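Local coordinates for ribonuclease J (Methanolobus psychrophilus R15, PDB 5HAB), which probably degrades RNA as an exoribonuclease of the metallo-beta-lactamase/beta-CASP family, at residues D164-F169 with A183-S188; I263-A268 with I371-N376; G292-R297 with V341-Q346. The protein carries 1 engineered substitution. One frame throughout, in Å; residues are numbered along the deposited sequence.

Contact 1 (D164-F169 with A183-S188)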
loop_
_atom_site.group_PDB
_atom_site.type_symbol
_atom_site.label_atom_id
_atom_site.label_comp_id
_atom_site.label_asym_id
_atom_site.label_seq_id
_atom_site.Cartn_x
_atom_site.Cartn_y
_atom_site.Cartn_z
ATOM N N ASP B 164 9.738 35.914 -36.504
ATOM C CA ASP B 164 10.531 35.628 -35.315
ATOM C C ASP B 164 10.252 34.248 -34.715
ATOM O O ASP B 164 10.936 33.819 -33.789
ATOM C CB ASP B 164 10.275 36.698 -34.252
ATOM C CG ASP B 164 10.990 38.000 -34.551
ATOM O OD1 ASP B 164 11.945 37.985 -35.357
ATOM O OD2 ASP B 164 10.598 39.037 -33.976
ATOM N N ILE B 165 9.244 33.556 -35.234
ATOM C CA ILE B 165 8.793 32.309 -34.632
ATOM C C ILE B 165 8.681 31.206 -35.673
ATOM O O ILE B 165 7.957 31.357 -36.659
ATOM C CB ILE B 165 7.436 32.498 -33.924
ATOM C CG1 ILE B 165 7.552 33.506 -32.782
ATOM C CG2 ILE B 165 6.889 31.165 -33.438
ATOM C CD1 ILE B 165 6.239 33.793 -32.113
ATOM N N THR B 166 9.389 30.097 -35.462
ATOM C CA THR B 166 9.152 28.913 -36.301
ATOM C C THR B 166 8.855 27.697 -35.430
ATOM O O THR B 166 9.335 27.602 -34.309
ATOM C CB THR B 166 10.343 28.582 -37.228
ATOM O OG1 THR B 166 11.461 28.151 -36.442
ATOM C CG2 THR B 166 10.740 29.789 -38.065
ATOM N N ILE B 167 8.072 26.761 -35.956
ATOM C CA ILE B 167 7.726 25.560 -35.214
ATOM C C ILE B 167 8.291 24.313 -35.884
ATOM O O ILE B 167 7.991 24.026 -37.042
ATOM C CB ILE B 167 6.200 25.450 -35.064
ATOM C CG1 ILE B 167 5.678 26.532 -34.117
ATOM C CG2 ILE B 167 5.799 24.064 -34.588
ATOM C CD1 ILE B 167 4.167 26.569 -34.017
ATOM N N GLU B 168 9.086 23.563 -35.126
ATOM C CA GLU B 168 9.692 22.318 -35.589
ATOM C C GLU B 168 9.091 21.114 -34.862
ATOM O O GLU B 168 8.943 21.133 -33.643
ATOM C CB GLU B 168 11.210 22.362 -35.378
ATOM C CG GLU B 168 11.948 21.073 -35.714
ATOM C CD GLU B 168 13.440 21.177 -35.445
ATOM O OE1 GLU B 168 13.889 22.257 -35.008
ATOM O OE2 GLU B 168 14.168 20.190 -35.691
ATOM N N PHE B 169 8.734 20.074 -35.612
ATOM C CA PHE B 169 8.309 18.812 -35.015
ATOM C C PHE B 169 9.475 17.823 -34.981
ATOM O O PHE B 169 10.214 17.695 -35.961
ATOM C CB PHE B 169 7.132 18.204 -35.784
ATOM C CG PHE B 169 5.792 18.807 -35.444
ATOM C CD1 PHE B 169 5.690 19.876 -34.572
ATOM C CD2 PHE B 169 4.628 18.283 -35.987
ATOM C CE1 PHE B 169 4.453 20.424 -34.259
ATOM C CE2 PHE B 169 3.389 18.826 -35.678
ATOM C CZ PHE B 169 3.303 19.897 -34.813
ATOM N N ALA B 183 9.519 22.064 -30.964
ATOM C CA ALA B 183 10.504 23.106 -30.698
ATOM C C ALA B 183 10.056 24.430 -31.313
ATOM O O ALA B 183 9.846 24.530 -32.521
ATOM C CB ALA B 183 11.873 22.708 -31.234
ATOM N N ILE B 184 9.894 25.434 -30.464
ATOM C CA ILE B 184 9.554 26.777 -30.895
ATOM C C ILE B 184 10.836 27.595 -30.999
ATOM O O ILE B 184 11.435 27.967 -29.993
ATOM C CB ILE B 184 8.539 27.422 -29.940
ATOM C CG1 ILE B 184 7.251 26.601 -29.926
ATOM C CG2 ILE B 184 8.260 28.863 -30.339
ATOM C CD1 ILE B 184 6.236 27.082 -28.940
ATOM N N HIS B 185 11.262 27.863 -32.227
ATOM C CA HIS B 185 12.468 28.641 -32.458
ATOM C C HIS B 185 12.153 30.131 -32.436
ATOM O O HIS B 185 11.247 30.611 -33.143
ATOM C CB HIS B 185 13.123 28.252 -33.783
ATOM C CG HIS B 185 13.527 26.813 -33.857
ATOM N ND1 HIS B 185 14.737 26.354 -33.382
ATOM C CD2 HIS B 185 12.883 25.730 -34.352
ATOM C CE1 HIS B 185 14.822 25.052 -33.583
ATOM N NE2 HIS B 185 13.710 24.648 -34.171
ATOM N N THR B 186 12.921 30.834 -31.605
ATOM C CA THR B 186 12.826 32.272 -31.399
ATOM C C THR B 186 14.190 32.883 -31.700
ATOM O O THR B 186 15.191 32.160 -31.731
ATOM C CB THR B 186 12.427 32.623 -29.944
ATOM O OG1 THR B 186 13.589 32.552 -29.106
ATOM C CG2 THR B 186 11.354 31.679 -29.422
ATOM N N PRO B 187 14.247 34.213 -31.905
ATOM C CA PRO B 187 15.546 34.857 -32.142
ATOM C C PRO B 187 16.568 34.653 -31.020
ATOM O O PRO B 187 17.763 34.815 -31.267
ATOM C CB PRO B 187 15.184 36.346 -32.275
ATOM C CG PRO B 187 13.781 36.472 -31.767
ATOM C CD PRO B 187 13.134 35.167 -32.058
ATOM N N SER B 188 16.116 34.301 -29.819
ATOM C CA SER B 188 17.026 34.078 -28.695
ATOM C C SER B 188 17.282 32.598 -28.420
ATOM O O SER B 188 18.023 32.258 -27.497
ATOM C CB SER B 188 16.488 34.738 -27.427
ATOM O OG SER B 188 16.741 36.132 -27.420
#
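Thr166 and His185 face each other as a hydrogen-bonded pair of an antiparallel beta hairpin, whose segment axes (166-169 and 183-186) come within 4.8 Å, their N-to-C directions 149° apart. Thr166 N gives its hydrogen to His185 O at 3.0 Å, and His185 N returns one to Thr166 O. Two residues along, Glu168 and Ala183 form a second such pair, with the non-hydrogen-bonded pair Ile167 and Ile184 between. On the face of Thr166, Glu168 and His185 the contact is polar. Glu168, its CG trans to the backbone N (chi1 175°) and the chain extended beyond, carries OE1 to the ring edge of His185, where NE2 donates at a short 2.5 Å. Carboxylate and ring are nearly coplanar, 18° apart. Thr166 OG1 lies obliquely to the same ring, 3.1 Å from His185 CB. Glu168 OE2 forms a salt bridge with Arg213, so both carboxylate oxygens are held. Ile167 and Ile184 share the other face, where Ile184 CG2 also meets Ile165 CG2 at 4.1 Å, the two side chains alongside. These isoleucines pack against strands 41-46 and 49-53 between the two sheets of the metallo-beta-lactamase fold, while strands 158-160 and 189-194 flank the hairpin.

Contact 2 (I263-A268 with I371-N376). With nucleotides of chain D.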
loop_
_atom_site.group_PDB
_atom_site.type_symbol
_atom_site.label_atom_id
_atom_site.label_comp_id
_atom_site.label_asym_id
_atom_site.label_seq_id
_atom_site.Cartn_x
_atom_site.Cartn_y
_atom_site.Cartn_z
ATOM N N ILE B 263 -10.990 -13.125 -25.789
ATOM C CA ILE B 263 -11.343 -11.743 -26.084
ATOM C C ILE B 263 -10.175 -10.853 -25.693
ATOM O O ILE B 263 -9.653 -10.983 -24.590
ATOM C CB ILE B 263 -12.617 -11.313 -25.335
ATOM C CG1 ILE B 263 -13.835 -12.074 -25.852
ATOM C CG2 ILE B 263 -12.825 -9.808 -25.454
ATOM C CD1 ILE B 263 -15.098 -11.766 -25.088
ATOM N N VAL B 264 -9.759 -9.952 -26.577
ATOM C CA VAL B 264 -8.719 -8.991 -26.214
ATOM C C VAL B 264 -9.308 -7.584 -26.147
ATOM O O VAL B 264 -10.108 -7.199 -26.998
ATOM C CB VAL B 264 -7.537 -9.042 -27.194
ATOM C CG1 VAL B 264 -6.393 -8.167 -26.693
ATOM C CG2 VAL B 264 -7.073 -10.473 -27.390
ATOM N N THR B 265 -8.914 -6.821 -25.133
ATOM C CA THR B 265 -9.344 -5.430 -25.027
ATOM C C THR B 265 -8.157 -4.505 -24.751
ATOM O O THR B 265 -7.246 -4.848 -23.997
ATOM C CB THR B 265 -10.409 -5.246 -23.933
ATOM O OG1 THR B 265 -10.796 -3.867 -23.864
ATOM C CG2 THR B 265 -9.878 -5.698 -22.574
ATOM N N THR B 266 -8.174 -3.333 -25.378
ATOM C CA THR B 266 -7.079 -2.377 -25.253
ATOM C C THR B 266 -7.511 -0.976 -25.689
ATOM O O THR B 266 -8.664 -0.760 -26.076
ATOM C CB THR B 266 -5.859 -2.813 -26.092
ATOM O OG1 THR B 266 -4.775 -1.897 -25.889
ATOM C CG2 THR B 266 -6.212 -2.847 -27.569
ATOM N N PHE B 267 -6.583 -0.025 -25.603
ATOM C CA PHE B 267 -6.834 1.343 -26.041
ATOM C C PHE B 267 -7.064 1.371 -27.545
ATOM O O PHE B 267 -6.205 0.934 -28.308
ATOM C CB PHE B 267 -5.655 2.257 -25.690
ATOM C CG PHE B 267 -5.225 2.183 -24.252
ATOM C CD1 PHE B 267 -5.930 2.853 -23.271
ATOM C CD2 PHE B 267 -4.111 1.446 -23.884
ATOM C CE1 PHE B 267 -5.534 2.796 -21.947
ATOM C CE2 PHE B 267 -3.710 1.381 -22.560
ATOM C CZ PHE B 267 -4.425 2.057 -21.590
ATOM N N ALA B 268 -8.201 1.903 -27.974
ATOM C CA ALA B 268 -8.474 2.023 -29.402
ATOM C C ALA B 268 -7.409 2.884 -30.081
ATOM O O ALA B 268 -7.091 2.685 -31.251
ATOM C CB ALA B 268 -9.857 2.600 -29.635
ATOM N N ILE B 371 -9.994 -13.596 -21.079
ATOM C CA ILE B 371 -10.115 -12.173 -21.381
ATOM C C ILE B 371 -8.810 -11.451 -21.075
ATOM O O ILE B 371 -8.366 -11.399 -19.927
ATOM C CB ILE B 371 -11.302 -11.556 -20.636
ATOM C CG1 ILE B 371 -12.561 -12.357 -20.977
ATOM C CG2 ILE B 371 -11.461 -10.088 -21.005
ATOM C CD1 ILE B 371 -13.809 -11.861 -20.331
ATOM N N ILE B 372 -8.201 -10.901 -22.120
ATOM C CA ILE B 372 -6.896 -10.273 -22.015
ATOM C C ILE B 372 -7.010 -8.753 -22.053
ATOM O O ILE B 372 -7.325 -8.163 -23.090
ATOM C CB ILE B 372 -5.961 -10.763 -23.136
ATOM C CG1 ILE B 372 -5.738 -12.273 -23.029
ATOM C CG2 ILE B 372 -4.638 -10.017 -23.092
ATOM C CD1 ILE B 372 -6.551 -13.076 -24.014
ATOM N N PHE B 373 -6.748 -8.132 -20.908
ATOM C CA PHE B 373 -6.662 -6.685 -20.800
ATOM C C PHE B 373 -5.247 -6.232 -21.134
ATOM O O PHE B 373 -4.353 -6.294 -20.296
ATOM C CB PHE B 373 -7.041 -6.221 -19.394
ATOM C CG PHE B 373 -8.479 -6.454 -19.041
ATOM C CD1 PHE B 373 -8.933 -7.726 -18.728
ATOM C CD2 PHE B 373 -9.373 -5.399 -18.994
ATOM C CE1 PHE B 373 -10.255 -7.943 -18.396
ATOM C CE2 PHE B 373 -10.698 -5.608 -18.658
ATOM C CZ PHE B 373 -11.140 -6.882 -18.359
ATOM N N SER B 374 -5.040 -5.788 -22.368
ATOM C CA SER B 374 -3.752 -5.236 -22.755
ATOM C C SER B 374 -3.708 -3.752 -22.395
ATOM O O SER B 374 -3.642 -2.887 -23.270
ATOM C CB SER B 374 -3.505 -5.436 -24.241
ATOM O OG SER B 374 -2.147 -5.207 -24.531
ATOM N N ALA B 375 -3.765 -3.482 -21.094
ATOM C CA ALA B 375 -3.850 -2.128 -20.558
ATOM C C ALA B 375 -3.736 -2.156 -19.039
ATOM O O ALA B 375 -3.930 -3.196 -18.405
ATOM C CB ALA B 375 -5.157 -1.466 -20.974
ATOM N N ASN B 376 -3.406 -1.008 -18.460
ATOM C CA ASN B 376 -3.357 -0.870 -17.013
ATOM C C ASN B 376 -4.657 -0.277 -16.492
ATOM O O ASN B 376 -5.442 0.283 -17.258
ATOM C CB ASN B 376 -2.183 0.020 -16.600
ATOM C CG ASN B 376 -2.343 1.457 -17.087
ATOM O OD1 ASN B 376 -2.973 1.712 -18.118
ATOM N ND2 ASN B 376 -1.775 2.401 -16.343
ATOM O OP3 A D 1 0.149 2.906 -18.635
ATOM P P A D 1 0.558 4.284 -18.999
ATOM O OP1 A D 1 0.579 4.398 -20.480
ATOM O OP2 A D 1 1.783 4.620 -18.232
ATOM O "O5'" A D 1 -0.557 5.261 -18.435
ATOM C "C5'" A D 1 -1.941 5.037 -18.685
ATOM C "C4'" A D 1 -2.736 6.296 -18.444
ATOM O "O4'" A D 1 -2.813 6.527 -17.009
ATOM C "C3'" A D 1 -2.124 7.556 -19.051
ATOM O "O3'" A D 1 -3.142 8.432 -19.530
ATOM C "C2'" A D 1 -1.387 8.191 -17.876
ATOM O "O2'" A D 1 -1.238 9.593 -17.969
ATOM C "C1'" A D 1 -2.262 7.792 -16.688
ATOM N N9 A D 1 -1.488 7.641 -15.450
ATOM C C8 A D 1 -0.244 7.059 -15.341
ATOM N N7 A D 1 0.245 7.056 -14.125
ATOM C C5 A D 1 -0.741 7.685 -13.376
ATOM C C6 A D 1 -0.823 7.994 -12.005
ATOM N N6 A D 1 0.135 7.696 -11.119
ATOM N N1 A D 1 -1.940 8.625 -11.574
ATOM C C2 A D 1 -2.898 8.922 -12.464
ATOM N N3 A D 1 -2.936 8.684 -13.776
ATOM C C4 A D 1 -1.814 8.056 -14.177
ATOM P P A D 2 -3.065 8.963 -21.045
ATOM O OP1 A D 2 -1.636 9.237 -21.345
ATOM O OP2 A D 2 -4.076 10.039 -21.204
ATOM O "O5'" A D 2 -3.502 7.709 -21.930
ATOM C "C5'" A D 2 -4.655 7.770 -22.759
ATOM C "C4'" A D 2 -5.643 6.676 -22.435
ATOM O "O4'" A D 2 -5.639 6.412 -21.008
ATOM C "C3'" A D 2 -7.097 6.988 -22.761
ATOM O "O3'" A D 2 -7.416 6.749 -24.122
ATOM C "C2'" A D 2 -7.868 6.104 -21.787
ATOM O "O2'" A D 2 -7.976 4.778 -22.282
ATOM C "C1'" A D 2 -6.943 6.101 -20.569
ATOM N N9 A D 2 -7.338 7.083 -19.541
ATOM C C8 A D 2 -6.598 8.148 -19.084
ATOM N N7 A D 2 -7.188 8.843 -18.143
ATOM C C5 A D 2 -8.394 8.185 -17.954
ATOM C C6 A D 2 -9.474 8.432 -17.088
ATOM N N6 A D 2 -9.508 9.448 -16.220
ATOM N N1 A D 2 -10.528 7.587 -17.149
ATOM C C2 A D 2 -10.488 6.569 -18.023
ATOM N N3 A D 2 -9.531 6.234 -18.886
ATOM C C4 A D 2 -8.496 7.089 -18.797
#
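In Thr265 a chi1 of 180° sets OG1 opposite the backbone N and leaves CG2 over one face of the Phe373 ring, 4.0 Å from its centroid: a CH-pi contact, offset toward the rim. The same torsion directs OG1 to Met342 O on the neighbouring strand. Strands 262-266 and 370-374 are adjacent in the parallel sheet of the beta-CASP domain, and their short segments run 19° apart. Ile372 stands between two backbone bonds: its N donates to Ile263 O at 2.9 Å, and its O accepts from Thr265 N. Ser374 N then reaches Thr265 O. On the face of Val264 and Ile372, Val264 CG2 touches Ile372 CD1, and helix 241-253 packs over both residues. Thr266 OG1 donates to Ser374 O at 3.0 Å from a position tilted 25° out of the carbonyl plane, linking the two segments through a side chain. From Phe267 and Ala375 onward the two segments run on to the bound RNA. Phe267 CE2 rests on Ala375 CB at 3.6 Å, while the ring edge meets Asn376 OD1 near CZ. Farther round the rim, Phe267 CD1 comes 3.0 Å from O2' of A2 of chain D, and Asn376 ND2 lies 3.0 Å from OP3, a phosphate oxygen of A1 of chain D.

Contact 3 (G292-R297 with V341-Q346). With SO4 (sulfate ion), chain J; nucleotides of chain D.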
loop_
_atom_site.group_PDB
_atom_site.type_symbol
_atom_site.label_atom_id
_atom_site.label_comp_id
_atom_site.label_asym_id
_atom_site.label_seq_id
_atom_site.Cartn_x
_atom_site.Cartn_y
_atom_site.Cartn_z
ATOM N N GLY B 292 -16.577 -2.121 -31.731
ATOM C CA GLY B 292 -16.670 -0.853 -31.029
ATOM C C GLY B 292 -16.482 0.324 -31.964
ATOM O O GLY B 292 -15.671 0.263 -32.888
ATOM N N ARG B 293 -17.226 1.399 -31.723
ATOM C CA ARG B 293 -17.196 2.567 -32.600
ATOM C C ARG B 293 -15.805 3.198 -32.661
ATOM O O ARG B 293 -15.324 3.564 -33.738
ATOM C CB ARG B 293 -18.227 3.605 -32.145
ATOM C CG ARG B 293 -18.369 4.793 -33.088
ATOM C CD ARG B 293 -19.013 4.377 -34.409
ATOM N NE ARG B 293 -20.427 4.041 -34.250
ATOM C CZ ARG B 293 -21.192 3.533 -35.213
ATOM N NH1 ARG B 293 -20.681 3.289 -36.413
ATOM N NH2 ARG B 293 -22.469 3.264 -34.973
ATOM N N SER B 294 -15.155 3.308 -31.507
ATOM C CA SER B 294 -13.853 3.963 -31.420
ATOM C C SER B 294 -12.742 3.126 -32.061
ATOM O O SER B 294 -11.753 3.678 -32.554
ATOM C CB SER B 294 -13.509 4.272 -29.962
ATOM O OG SER B 294 -13.266 3.085 -29.234
ATOM N N MET B 295 -12.890 1.800 -32.035
ATOM C CA MET B 295 -11.988 0.927 -32.789
ATOM C C MET B 295 -12.038 1.286 -34.266
ATOM O O MET B 295 -11.001 1.451 -34.910
ATOM C CB MET B 295 -12.346 -0.552 -32.605
ATOM C CG MET B 295 -11.851 -1.184 -31.318
ATOM S SD MET B 295 -10.050 -1.254 -31.205
ATOM C CE MET B 295 -9.844 -1.847 -29.524
ATOM N N GLU B 296 -13.255 1.417 -34.789
ATOM C CA GLU B 296 -13.458 1.754 -36.193
ATOM C C GLU B 296 -12.867 3.127 -36.492
ATOM O O GLU B 296 -12.159 3.299 -37.483
ATOM C CB GLU B 296 -14.944 1.714 -36.550
ATOM C CG GLU B 296 -15.228 1.921 -38.029
ATOM C CD GLU B 296 -16.694 1.731 -38.373
ATOM O OE1 GLU B 296 -17.555 2.256 -37.634
ATOM O OE2 GLU B 296 -16.984 1.059 -39.385
ATOM N N ARG B 297 -13.142 4.087 -35.610
ATOM C CA ARG B 297 -12.609 5.441 -35.746
ATOM C C ARG B 297 -11.077 5.439 -35.829
ATOM O O ARG B 297 -10.508 5.729 -36.886
ATOM C CB ARG B 297 -13.071 6.313 -34.569
ATOM C CG ARG B 297 -12.574 7.762 -34.602
ATOM C CD ARG B 297 -13.238 8.603 -35.687
ATOM N NE ARG B 297 -14.648 8.872 -35.408
ATOM C CZ ARG B 297 -15.090 9.956 -34.774
ATOM N NH1 ARG B 297 -14.236 10.880 -34.354
ATOM N NH2 ARG B 297 -16.389 10.122 -34.562
ATOM N N VAL B 341 -11.301 -8.176 -30.948
ATOM C CA VAL B 341 -10.499 -7.094 -30.395
ATOM C C VAL B 341 -11.423 -5.915 -30.134
ATOM O O VAL B 341 -11.833 -5.225 -31.066
ATOM C CB VAL B 341 -9.363 -6.695 -31.344
ATOM C CG1 VAL B 341 -8.436 -5.691 -30.677
ATOM C CG2 VAL B 341 -8.607 -7.919 -31.811
ATOM N N MET B 342 -11.743 -5.675 -28.869
ATOM C CA MET B 342 -12.852 -4.790 -28.547
ATOM C C MET B 342 -12.481 -3.742 -27.499
ATOM O O MET B 342 -11.448 -3.841 -26.840
ATOM C CB MET B 342 -14.042 -5.619 -28.069
ATOM C CG MET B 342 -13.862 -6.217 -26.690
ATOM S SD MET B 342 -15.333 -7.118 -26.183
ATOM C CE MET B 342 -15.519 -8.217 -27.589
ATOM N N THR B 343 -13.320 -2.719 -27.378
ATOM C CA THR B 343 -13.095 -1.645 -26.419
ATOM C C THR B 343 -13.722 -1.981 -25.074
ATOM O O THR B 343 -14.569 -2.870 -24.984
ATOM C CB THR B 343 -13.644 -0.308 -26.934
ATOM O OG1 THR B 343 -15.054 -0.418 -27.151
ATOM C CG2 THR B 343 -12.966 0.056 -28.242
ATOM N N GLY B 344 -13.300 -1.271 -24.029
ATOM C CA GLY B 344 -13.905 -1.425 -22.717
ATOM C C GLY B 344 -12.999 -1.909 -21.599
ATOM O O GLY B 344 -13.474 -2.437 -20.592
ATOM N N HIS B 345 -11.696 -1.697 -21.756
ATOM C CA HIS B 345 -10.711 -2.174 -20.789
ATOM C C HIS B 345 -10.817 -1.485 -19.427
ATOM O O HIS B 345 -10.318 -2.002 -18.434
ATOM C CB HIS B 345 -9.300 -1.985 -21.340
ATOM C CG HIS B 345 -9.026 -0.595 -21.817
ATOM N ND1 HIS B 345 -8.615 0.413 -20.972
ATOM C CD2 HIS B 345 -9.119 -0.039 -23.047
ATOM C CE1 HIS B 345 -8.462 1.528 -21.661
ATOM N NE2 HIS B 345 -8.758 1.280 -22.925
ATOM N N GLN B 346 -11.456 -0.321 -19.377
ATOM C CA GLN B 346 -11.647 0.368 -18.103
ATOM C C GLN B 346 -13.057 0.149 -17.571
ATOM O O GLN B 346 -13.489 0.814 -16.626
ATOM C CB GLN B 346 -11.355 1.863 -18.242
ATOM C CG GLN B 346 -9.919 2.159 -18.608
ATOM C CD GLN B 346 -8.942 1.536 -17.629
ATOM O OE1 GLN B 346 -9.137 1.602 -16.414
ATOM N NE2 GLN B 346 -7.883 0.924 -18.152
HETATM S S SO4 J . -25.003 3.205 -32.443
HETATM O O1 SO4 J . -24.917 2.768 -31.052
HETATM O O2 SO4 J . -23.699 3.694 -32.882
HETATM O O3 SO4 J . -25.988 4.279 -32.550
HETATM O O4 SO4 J . -25.418 2.083 -33.282
ATOM P P A D 5 -17.435 2.112 -28.056
ATOM O OP1 A D 5 -17.591 0.661 -28.323
ATOM O OP2 A D 5 -16.314 2.853 -28.688
ATOM O "O5'" A D 5 -18.802 2.819 -28.463
ATOM C "C5'" A D 5 -20.040 2.117 -28.386
ATOM C "C4'" A D 5 -21.094 2.941 -27.691
ATOM O "O4'" A D 5 -20.485 4.178 -27.232
ATOM C "C3'" A D 5 -22.275 3.349 -28.563
ATOM O "O3'" A D 5 -23.443 3.477 -27.752
ATOM C "C2'" A D 5 -21.849 4.721 -29.074
ATOM O "O2'" A D 5 -22.915 5.558 -29.472
ATOM C "C1'" A D 5 -21.098 5.286 -27.867
ATOM N N9 A D 5 -20.033 6.226 -28.228
ATOM C C8 A D 5 -18.926 5.960 -28.997
ATOM N N7 A D 5 -18.137 6.992 -29.170
ATOM C C5 A D 5 -18.768 8.009 -28.468
ATOM C C6 A D 5 -18.433 9.359 -28.263
ATOM N N6 A D 5 -17.336 9.931 -28.765
ATOM N N1 A D 5 -19.275 10.107 -27.515
ATOM C C2 A D 5 -20.376 9.529 -27.014
ATOM N N3 A D 5 -20.798 8.271 -27.137
ATOM C C4 A D 5 -19.942 7.555 -27.888
ATOM P P A D 4 -12.070 4.308 -26.168
ATOM O OP1 A D 4 -11.637 2.900 -26.370
ATOM O OP2 A D 4 -11.885 5.296 -27.261
ATOM O "O5'" A D 4 -13.608 4.317 -25.748
ATOM C "C5'" A D 4 -14.352 3.110 -25.685
ATOM C "C4'" A D 4 -15.677 3.300 -24.992
ATOM O "O4'" A D 4 -15.648 4.483 -24.154
ATOM C "C3'" A D 4 -16.879 3.522 -25.896
ATOM O "O3'" A D 4 -17.358 2.310 -26.459
ATOM C "C2'" A D 4 -17.873 4.207 -24.961
ATOM O "O2'" A D 4 -18.535 3.257 -24.137
ATOM C "C1'" A D 4 -16.940 5.049 -24.081
ATOM N N9 A D 4 -16.874 6.466 -24.498
ATOM C C8 A D 4 -15.930 7.080 -25.286
ATOM N N7 A D 4 -16.143 8.363 -25.470
ATOM C C5 A D 4 -17.306 8.615 -24.753
ATOM C C6 A D 4 -18.060 9.786 -24.545
ATOM N N6 A D 4 -17.744 10.976 -25.062
ATOM N N1 A D 4 -19.169 9.693 -23.775
ATOM C C2 A D 4 -19.490 8.502 -23.255
ATOM N N3 A D 4 -18.862 7.334 -23.378
ATOM C C4 A D 4 -17.765 7.457 -24.149
#
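Met295 reaches from the first turn of helix 293-304 to Thr343 and the end of strand 338-342. Its CB points toward that strand, and CG, anti to the carbonyl carbon (chi1 -80°), lies 3.5 Å from Thr343 CG2, a tight carbon pair, and 4.0 Å from Val341 O. The chain bends at chi2 (-65°), where SD follows CG, and the terminal CE comes to rest 3.7 Å from Met342 O and 4.3 Å from Val341 CG1. The side chains of Met295 and Thr343 run antiparallel alongside one another, with the methyl group of the threonine also touching Ser294 OG. Beside this packing, two hydroxyls meet the phosphate of A5 of chain D. Ser294 grips its OP2 twice, from the backbone N and from OG, each at 3.1 Å; Thr343 OG1 makes a weak bond to OP1 of the same nucleotide. Gly292 sits at the N-cap, its CA 3.2 Å from that OP1. The helix N-terminus thus faces the phosphate, and its dipole would be expected to add to the attraction. Arg293 NH2 bonds a sulfate, probably from the crystallisation liquor, which Arg320 N also holds. Strand 338-342 lies between 287-291 and 262-266 in the parallel sheet, and the phosphate is held where strand 287-291 passes into helix 293-304, beside the loop that leaves the neighbouring strand.

How the contacts relate
Contact 1 lies in the beta-lactamase part, about 40 Å from contact 2 and 38 Å from contact 3 between centres, on the other side of the chain's centre. It is partly buried, with exposed residues at the hairpin's open end, and pairs a largely polar face with an aliphatic one. Contacts 2 and 3 are buried within the beta-CASP domain and share its parallel sheet, contact 3 nested in the loop that contact 2 closes. Met342 N bonds to Val264 O, and Gln346 NE2 to Asn376 O, joining them directly. Contact 2 is chiefly backbone bonding between strands; contact 3 is side-chain packing beside a phosphate. Both meet the RNA; the nearest atom of contact 1 stays about 18 Å from it.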